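Local coordinates for uncharacterized protein (Streptococcus mutans, PDB 3L7Y) that binds a magnesium ion and probably acts as a phosphatase of the haloacid dehalogenase-like (HAD) hydrolase family, at residues Thr42-Gly46 with Thr47-Ser51; Pro81-Gln84 with Leu85-His88; Ala270-Lys274 with Asn275-Ala279. All coordinates share one frame; numbering follows the deposited sequence.

Interaction 1 (Thr42-Gly46 with Thr47-Ser51); sequences TDMDG and TFLNS. With MG (magnesium ion), chain B.
Thr47 turns its hydroxyl onto the carboxylate of Asp43. Thr47 OG1 donates to Asp43 OD2 over 2.9 Å, on the anti side and 30° out of the carboxylate plane. Asp43 OD2 also binds the magnesium ion at 2.4 Å, so Thr47 is a second-shell residue that probably helps position this ligand. Asp43 OD1 forms a salt bridge with Lys229. CG2 of Thr47 lies 3.5 Å from OG1 of Thr42. Thr47 N donates to Met44 O.

Phe48 N donates to Asp43 O, which also accepts from Thr42 OG1. The Met44 chain lies beside Phe48, pointing the same way, and bends at its second and third torsions (chi3 -73°), bringing SD to the Phe48 ring and CE to Leu49. SD of Met44 sits 4.7 Å from the centroid of the Phe48 ring, an oblique Met-aromatic contact.

Leu49 N bonds to Met44 O at 2.8 Å, from the opposite face of the carbonyl to Thr47 N. Leu49 CG meets Met44 CE at 3.6 Å, and CD1 touches Asp45 OD1. Asp45 OD2 is held by Asn80.

Asp45 O, Asp252 and four waters complete the metal shell. Residues 43-47 form HAD motif I, the DxDGT turn after strand 39-42.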
loop_
_atom_site.group_PDB
_atom_site.type_symbol
_atom_site.label_atom_id
_atom_site.label_comp_id
_atom_site.label_asym_id
_atom_site.label_seq_id
_atom_site.Cartn_x
_atom_site.Cartn_y
_atom_site.Cartn_z
ATOM N N THR A 42 3.783 3.634 8.601
ATOM C CA THR A 42 4.865 3.344 7.681
ATOM C C THR A 42 4.473 2.496 6.488
ATOM O O THR A 42 3.741 1.501 6.602
ATOM C CB THR A 42 6.025 2.643 8.380
ATOM O OG1 THR A 42 7.127 2.540 7.474
ATOM C CG2 THR A 42 5.606 1.248 8.817
ATOM N N ASP A 43 4.996 2.883 5.335
ATOM C CA ASP A 43 4.980 2.005 4.183
ATOM C C ASP A 43 5.819 0.757 4.505
ATOM O O ASP A 43 6.638 0.786 5.433
ATOM C CB ASP A 43 5.556 2.740 2.989
ATOM C CG ASP A 43 5.595 1.889 1.763
ATOM O OD1 ASP A 43 4.687 1.040 1.608
ATOM O OD2 ASP A 43 6.540 2.057 0.974
ATOM N N MET A 44 5.620 -0.330 3.752
ATOM C CA MET A 44 6.345 -1.583 3.995
ATOM C C MET A 44 7.514 -1.834 3.036
ATOM O O MET A 44 8.679 -1.599 3.379
ATOM C CB MET A 44 5.375 -2.772 3.984
ATOM C CG MET A 44 4.506 -2.835 5.218
ATOM S SD MET A 44 5.495 -3.187 6.679
ATOM C CE MET A 44 5.869 -4.921 6.400
ATOM N N ASP A 45 7.194 -2.315 1.835
ATOM C CA ASP A 45 8.193 -2.556 0.799
ATOM C C ASP A 45 8.977 -1.284 0.480
ATOM O O ASP A 45 8.381 -0.285 0.116
ATOM C CB ASP A 45 7.514 -3.055 -0.482
ATOM C CG ASP A 45 6.744 -4.361 -0.269
ATOM O OD1 ASP A 45 7.300 -5.303 0.334
ATOM O OD2 ASP A 45 5.576 -4.439 -0.695
ATOM N N GLY A 46 10.303 -1.330 0.611
ATOM C CA GLY A 46 11.159 -0.202 0.261
ATOM C C GLY A 46 11.315 0.823 1.371
ATOM O O GLY A 46 12.040 1.801 1.220
ATOM N N THR A 47 10.628 0.586 2.486
ATOM C CA THR A 47 10.565 1.527 3.591
ATOM C C THR A 47 10.829 0.804 4.918
ATOM O O THR A 47 11.976 0.737 5.357
ATOM C CB THR A 47 9.206 2.265 3.626
ATOM O OG1 THR A 47 8.983 2.919 2.368
ATOM C CG2 THR A 47 9.194 3.318 4.742
ATOM N N PHE A 48 9.787 0.263 5.550
ATOM C CA PHE A 48 9.963 -0.531 6.773
ATOM C C PHE A 48 10.804 -1.759 6.445
ATOM O O PHE A 48 11.704 -2.124 7.200
ATOM C CB PHE A 48 8.604 -0.947 7.354
ATOM C CG PHE A 48 8.679 -1.651 8.702
ATOM C CD1 PHE A 48 8.768 -0.924 9.884
ATOM C CD2 PHE A 48 8.596 -3.037 8.785
ATOM C CE1 PHE A 48 8.811 -1.571 11.134
ATOM C CE2 PHE A 48 8.626 -3.699 10.021
ATOM C CZ PHE A 48 8.745 -2.956 11.205
ATOM N N LEU A 49 10.512 -2.388 5.308
ATOM C CA LEU A 49 11.229 -3.594 4.896
ATOM C C LEU A 49 12.525 -3.253 4.178
ATOM O O LEU A 49 12.585 -2.297 3.393
ATOM C CB LEU A 49 10.347 -4.466 4.002
ATOM C CG LEU A 49 9.058 -4.963 4.661
ATOM C CD1 LEU A 49 8.217 -5.769 3.671
ATOM C CD2 LEU A 49 9.394 -5.784 5.927
ATOM N N ASN A 50 13.557 -4.042 4.447
ATOM C CA ASN A 50 14.847 -3.859 3.802
ATOM C C ASN A 50 14.795 -4.497 2.422
ATOM O O ASN A 50 13.761 -5.014 2.035
ATOM C CB ASN A 50 15.988 -4.434 4.664
ATOM C CG ASN A 50 15.905 -5.952 4.834
ATOM O OD1 ASN A 50 15.369 -6.655 3.986
ATOM N ND2 ASN A 50 16.468 -6.458 5.926
ATOM N N SER A 51 15.894 -4.452 1.680
ATOM C CA SER A 51 15.917 -4.996 0.331
ATOM C C SER A 51 15.729 -6.529 0.284
ATOM O O SER A 51 15.365 -7.082 -0.753
ATOM C CB SER A 51 17.203 -4.581 -0.379
ATOM O OG SER A 51 17.080 -3.257 -0.874
HETATM MG MG MG B . 7.129 1.165 -1.222
HETATM O O HOH W 1 5.330 -0.670 -1.177
HETATM O O HOH W 2 11.572 -3.932 0.700
HETATM O O HOH W 3 6.429 0.991 -3.607
HETATM O O HOH W 4 5.213 2.674 -1.552
HETATM O O HOH W 5 8.913 0.736 -2.886
#

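Interaction 2 (Pro81-Gln84 with Leu85-His88); sequences PYRQ and LREH
The Tyr82 ring overlaps the guanidinium of Arg86, one turn on in the short helix of a beta-alpha-beta unit. This helix, 82-86, links strands 73-77 and 97-100 of the HAD core sheet. CE1 of Tyr82 lies over one face of the guanidinium, with NH2 of Arg86 at 3.2 Å. The two planes are 68° apart, so the groups do not stack flat. Arg86 reaches the ring because its CG stands between the backbone N and the carbonyl carbon (chi1 66°) and its chain bends again further out. Beyond the contact, the Tyr82 ring meets Phe98 edge-to-face.

Arg83 runs beside Arg86, pointing the same way. Arg83 CG is 3.8 Å from NH1 of Arg86, and the NH1 atoms of Arg83 and Arg86 come within 4.0 Å. The like charges probably disfavour this closeness. NE of Arg83 is held by the backbone O of Glu144.

The backbone bonds are helical. Leu85 N donates to Pro81 O, at the N-cap position, and Arg86 N donates to Tyr82 O at 3.0 Å. Pro81 O also accepts from Gln84 N, so two bonds grip this first carbonyl. CG of Leu85 packs 3.5 Å from Pro81 O, while the Leu85 side chain reaches Met44 of the metal-binding turn.

Gln84 bends at its second torsion and crosses His88. The amide and imidazole planes are 71° apart. OE1 of Gln84 lies at the edge of the ring, in its plane, and CD2 of His88 is 3.5 Å from the backbone O of Gln84.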
loop_
_atom_site.group_PDB
_atom_site.type_symbol
_atom_site.label_atom_id
_atom_site.label_comp_id
_atom_site.label_asym_id
_atom_site.label_seq_id
_atom_site.Cartn_x
_atom_site.Cartn_y
_atom_site.Cartn_z
ATOM N N PRO A 81 -2.206 -6.663 0.280
ATOM C CA PRO A 81 -3.425 -7.039 0.992
ATOM C C PRO A 81 -3.131 -7.247 2.462
ATOM O O PRO A 81 -2.004 -7.594 2.835
ATOM C CB PRO A 81 -3.826 -8.372 0.328
ATOM C CG PRO A 81 -3.141 -8.344 -1.022
ATOM C CD PRO A 81 -1.815 -7.680 -0.709
ATOM N N TYR A 82 -4.141 -7.036 3.288
ATOM C CA TYR A 82 -4.003 -7.208 4.723
ATOM C C TYR A 82 -3.447 -8.585 5.080
ATOM O O TYR A 82 -2.557 -8.700 5.922
ATOM C CB TYR A 82 -5.352 -6.982 5.402
ATOM C CG TYR A 82 -5.467 -7.607 6.771
ATOM C CD1 TYR A 82 -6.304 -8.694 6.989
ATOM C CD2 TYR A 82 -4.732 -7.110 7.849
ATOM C CE1 TYR A 82 -6.412 -9.271 8.253
ATOM C CE2 TYR A 82 -4.828 -7.667 9.108
ATOM C CZ TYR A 82 -5.669 -8.750 9.309
ATOM O OH TYR A 82 -5.764 -9.303 10.562
ATOM N N ARG A 83 -3.949 -9.632 4.434
ATOM C CA ARG A 83 -3.550 -10.980 4.733
ATOM C C ARG A 83 -2.061 -11.146 4.557
ATOM O O ARG A 83 -1.463 -11.896 5.252
ATOM C CB ARG A 83 -4.287 -12.027 3.882
ATOM C CG ARG A 83 -5.694 -12.301 4.322
ATOM C CD ARG A 83 -6.436 -13.316 3.359
ATOM N NE ARG A 83 -7.848 -13.109 3.506
ATOM C CZ ARG A 83 -8.460 -13.349 4.638
ATOM N NH1 ARG A 83 -7.768 -13.809 5.639
ATOM N NH2 ARG A 83 -9.744 -13.139 4.784
ATOM N N GLN A 84 -1.476 -10.426 3.629
ATOM C CA GLN A 84 -0.045 -10.534 3.387
ATOM C C GLN A 84 0.720 -9.669 4.395
ATOM O O GLN A 84 1.834 -10.010 4.789
ATOM C CB GLN A 84 0.300 -10.165 1.938
ATOM C CG GLN A 84 1.787 -10.273 1.593
ATOM C CD GLN A 84 2.575 -8.992 1.891
ATOM O OE1 GLN A 84 2.165 -8.161 2.707
ATOM N NE2 GLN A 84 3.711 -8.832 1.220
ATOM N N LEU A 85 0.120 -8.561 4.828
ATOM C CA LEU A 85 0.804 -7.673 5.772
ATOM C C LEU A 85 0.923 -8.255 7.174
ATOM O O LEU A 85 1.888 -7.974 7.890
ATOM C CB LEU A 85 0.119 -6.313 5.848
ATOM C CG LEU A 85 0.191 -5.488 4.570
ATOM C CD1 LEU A 85 -0.839 -4.384 4.608
ATOM C CD2 LEU A 85 1.593 -4.940 4.382
ATOM N N ARG A 86 -0.054 -9.058 7.585
ATOM C CA ARG A 86 -0.053 -9.523 8.964
ATOM C C ARG A 86 1.064 -10.540 9.160
ATOM O O ARG A 86 1.591 -10.682 10.263
ATOM C CB ARG A 86 -1.396 -10.142 9.348
ATOM C CG ARG A 86 -1.685 -11.417 8.597
ATOM C CD ARG A 86 -2.362 -12.439 9.476
ATOM N NE ARG A 86 -3.777 -12.169 9.688
ATOM C CZ ARG A 86 -4.747 -12.576 8.872
ATOM N NH1 ARG A 86 -4.455 -13.257 7.769
ATOM N NH2 ARG A 86 -6.011 -12.297 9.155
ATOM N N GLU A 87 1.426 -11.243 8.088
ATOM C CA GLU A 87 2.441 -12.297 8.172
ATOM C C GLU A 87 3.784 -11.725 8.629
ATOM O O GLU A 87 4.624 -12.445 9.172
ATOM C CB GLU A 87 2.632 -12.983 6.818
ATOM C CG GLU A 87 1.525 -13.942 6.407
ATOM C CD GLU A 87 1.830 -14.618 5.080
ATOM O OE1 GLU A 87 1.476 -15.794 4.914
ATOM O OE2 GLU A 87 2.440 -13.974 4.205
ATOM N N HIS A 88 3.992 -10.431 8.395
ATOM C CA HIS A 88 5.248 -9.784 8.777
ATOM C C HIS A 88 5.320 -9.562 10.293
ATOM O O HIS A 88 6.389 -9.329 10.851
ATOM C CB HIS A 88 5.410 -8.434 8.054
ATOM C CG HIS A 88 5.650 -8.549 6.580
ATOM N ND1 HIS A 88 6.868 -8.913 6.048
ATOM C CD2 HIS A 88 4.836 -8.314 5.523
ATOM C CE1 HIS A 88 6.791 -8.912 4.731
ATOM N NE2 HIS A 88 5.567 -8.554 4.386
#

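Interaction 3 (Ala270-Lys274 with Asn275-Ala279); sequences ANAPK and NVKAA
Lys277 makes the long polar reach of this contact, back to the backbone of Ala270. Lys277 NZ donates to Ala270 O over 3.0 Å. The donor stands above the carbonyl plane, 37° out of it. The side chain is extended beyond CG, which lets it span the loop from the first turn of the helix. On the way, Lys277 CE passes 3.3 Å from Ala272 O. The same NZ also bonds to Gln283 OE1, so the ammonium is held between the loop and the strand 282-283.

The backbone bonds start the helix. Lys277 N donates to Pro273 O at 3.1 Å. Val276 N adds a weak bond to the same oxygen. Ala278 N donates to Lys274 O at 2.8 Å. Pro273 is the N-cap residue, and its carbonyl receives the first of these bonds.

The apolar contacts lie around Val276. Val276 CG1 meets Ala272 CB at 4.0 Å. Val276 CG2, the branch anti to the carbonyl carbon, sits 3.9 Å from CD of Pro273. A mixed contact adds to these: Asn275 ND2 lies 3.4 Å from Pro273 CB. A first torsion of 58° swings the Asn275 amide back to the proline.

Ala272 also packs on Asp252, a magnesium ligand. The loop thus follows strand 265-268 past the metal site and turns into helix 274-279. That helix packs against helix 257-262 through Asn275 and Ala279 on Ile257 and Val276 on Leu260.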
loop_
_atom_site.group_PDB
_atom_site.type_symbol
_atom_site.label_atom_id
_atom_site.label_comp_id
_atom_site.label_asym_id
_atom_site.label_seq_id
_atom_site.Cartn_x
_atom_site.Cartn_y
_atom_site.Cartn_z
ATOM N N ALA A 270 15.896 7.574 2.406
ATOM C CA ALA A 270 17.045 7.989 1.597
ATOM C C ALA A 270 17.005 7.382 0.192
ATOM O O ALA A 270 17.529 7.979 -0.752
ATOM C CB ALA A 270 18.361 7.629 2.286
ATOM N N ASN A 271 16.400 6.198 0.068
ATOM C CA ASN A 271 16.314 5.497 -1.226
ATOM C C ASN A 271 15.134 5.892 -2.110
ATOM O O ASN A 271 15.010 5.412 -3.228
ATOM C CB ASN A 271 16.310 3.971 -1.034
ATOM C CG ASN A 271 15.319 3.519 0.012
ATOM O OD1 ASN A 271 15.550 3.698 1.207
ATOM N ND2 ASN A 271 14.201 2.934 -0.429
ATOM N N ALA A 272 14.265 6.763 -1.616
ATOM C CA ALA A 272 13.114 7.186 -2.400
ATOM C C ALA A 272 13.554 8.075 -3.562
ATOM O O ALA A 272 14.634 8.656 -3.516
ATOM C CB ALA A 272 12.093 7.900 -1.509
ATOM N N PRO A 273 12.728 8.158 -4.617
ATOM C CA PRO A 273 13.007 9.004 -5.783
ATOM C C PRO A 273 12.705 10.449 -5.468
ATOM O O PRO A 273 11.955 10.722 -4.527
ATOM C CB PRO A 273 12.000 8.526 -6.839
ATOM C CG PRO A 273 11.186 7.425 -6.193
ATOM C CD PRO A 273 11.440 7.455 -4.727
ATOM N N LYS A 274 13.253 11.353 -6.276
ATOM C CA LYS A 274 13.138 12.788 -6.044
ATOM C C LYS A 274 11.723 13.270 -5.760
ATOM O O LYS A 274 11.509 14.073 -4.853
ATOM C CB LYS A 274 13.716 13.565 -7.233
ATOM C CG LYS A 274 15.082 13.072 -7.676
ATOM C CD LYS A 274 15.995 12.801 -6.485
ATOM C CE LYS A 274 16.630 14.076 -5.953
ATOM N NZ LYS A 274 17.697 14.600 -6.863
ATOM N N ASN A 275 10.759 12.806 -6.546
ATOM C CA ASN A 275 9.390 13.290 -6.393
ATOM C C ASN A 275 8.760 12.921 -5.051
ATOM O O ASN A 275 7.940 13.671 -4.516
ATOM C CB ASN A 275 8.503 12.813 -7.554
ATOM C CG ASN A 275 8.461 11.296 -7.678
ATOM O OD1 ASN A 275 7.400 10.686 -7.579
ATOM N ND2 ASN A 275 9.617 10.688 -7.902
ATOM N N VAL A 276 9.137 11.762 -4.508
ATOM C CA VAL A 276 8.631 11.337 -3.203
ATOM C C VAL A 276 9.355 12.115 -2.094
ATOM O O VAL A 276 8.770 12.473 -1.078
ATOM C CB VAL A 276 8.799 9.815 -2.993
ATOM C CG1 VAL A 276 8.370 9.416 -1.589
ATOM C CG2 VAL A 276 7.979 9.020 -4.047
ATOM N N LYS A 277 10.636 12.374 -2.289
ATOM C CA LYS A 277 11.343 13.257 -1.371
ATOM C C LYS A 277 10.716 14.648 -1.368
ATOM O O LYS A 277 10.625 15.290 -0.324
ATOM C CB LYS A 277 12.830 13.308 -1.719
ATOM C CG LYS A 277 13.555 11.998 -1.400
ATOM C CD LYS A 277 15.031 12.068 -1.713
ATOM C CE LYS A 277 15.703 10.793 -1.290
ATOM N NZ LYS A 277 17.173 10.902 -1.394
ATOM N N ALA A 278 10.268 15.111 -2.528
ATOM C CA ALA A 278 9.644 16.430 -2.607
ATOM C C ALA A 278 8.418 16.551 -1.713
ATOM O O ALA A 278 8.102 17.649 -1.254
ATOM C CB ALA A 278 9.277 16.782 -4.063
ATOM N N ALA A 279 7.736 15.426 -1.470
ATOM C CA ALA A 279 6.516 15.407 -0.671
ATOM C C ALA A 279 6.787 15.322 0.835
ATOM O O ALA A 279 5.873 15.503 1.639
ATOM C CB ALA A 279 5.607 14.242 -1.107
#

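In the fold
All three interactions lie in the HAD core, just after strands of its main sheet. Along the chain they come in series. Interaction 1 follows strand 39-42, interaction 2 follows strand 73-77, and interaction 3 follows strand 265-268. Interaction 1 lies between the others, its centre about 13 Å from that of interaction 2 and about 14 Å from that of interaction 3. It touches both: Met44 and Leu49 pack on His88, and Gly46 O probably accepts a hydrogen bond from Asn271 ND2. Interactions 2 and 3 are about 15 Å apart at their nearest atoms, on opposite sides of the chain's centre. Strand-end turns thus gather around the magnesium site, as in HAD enzymes.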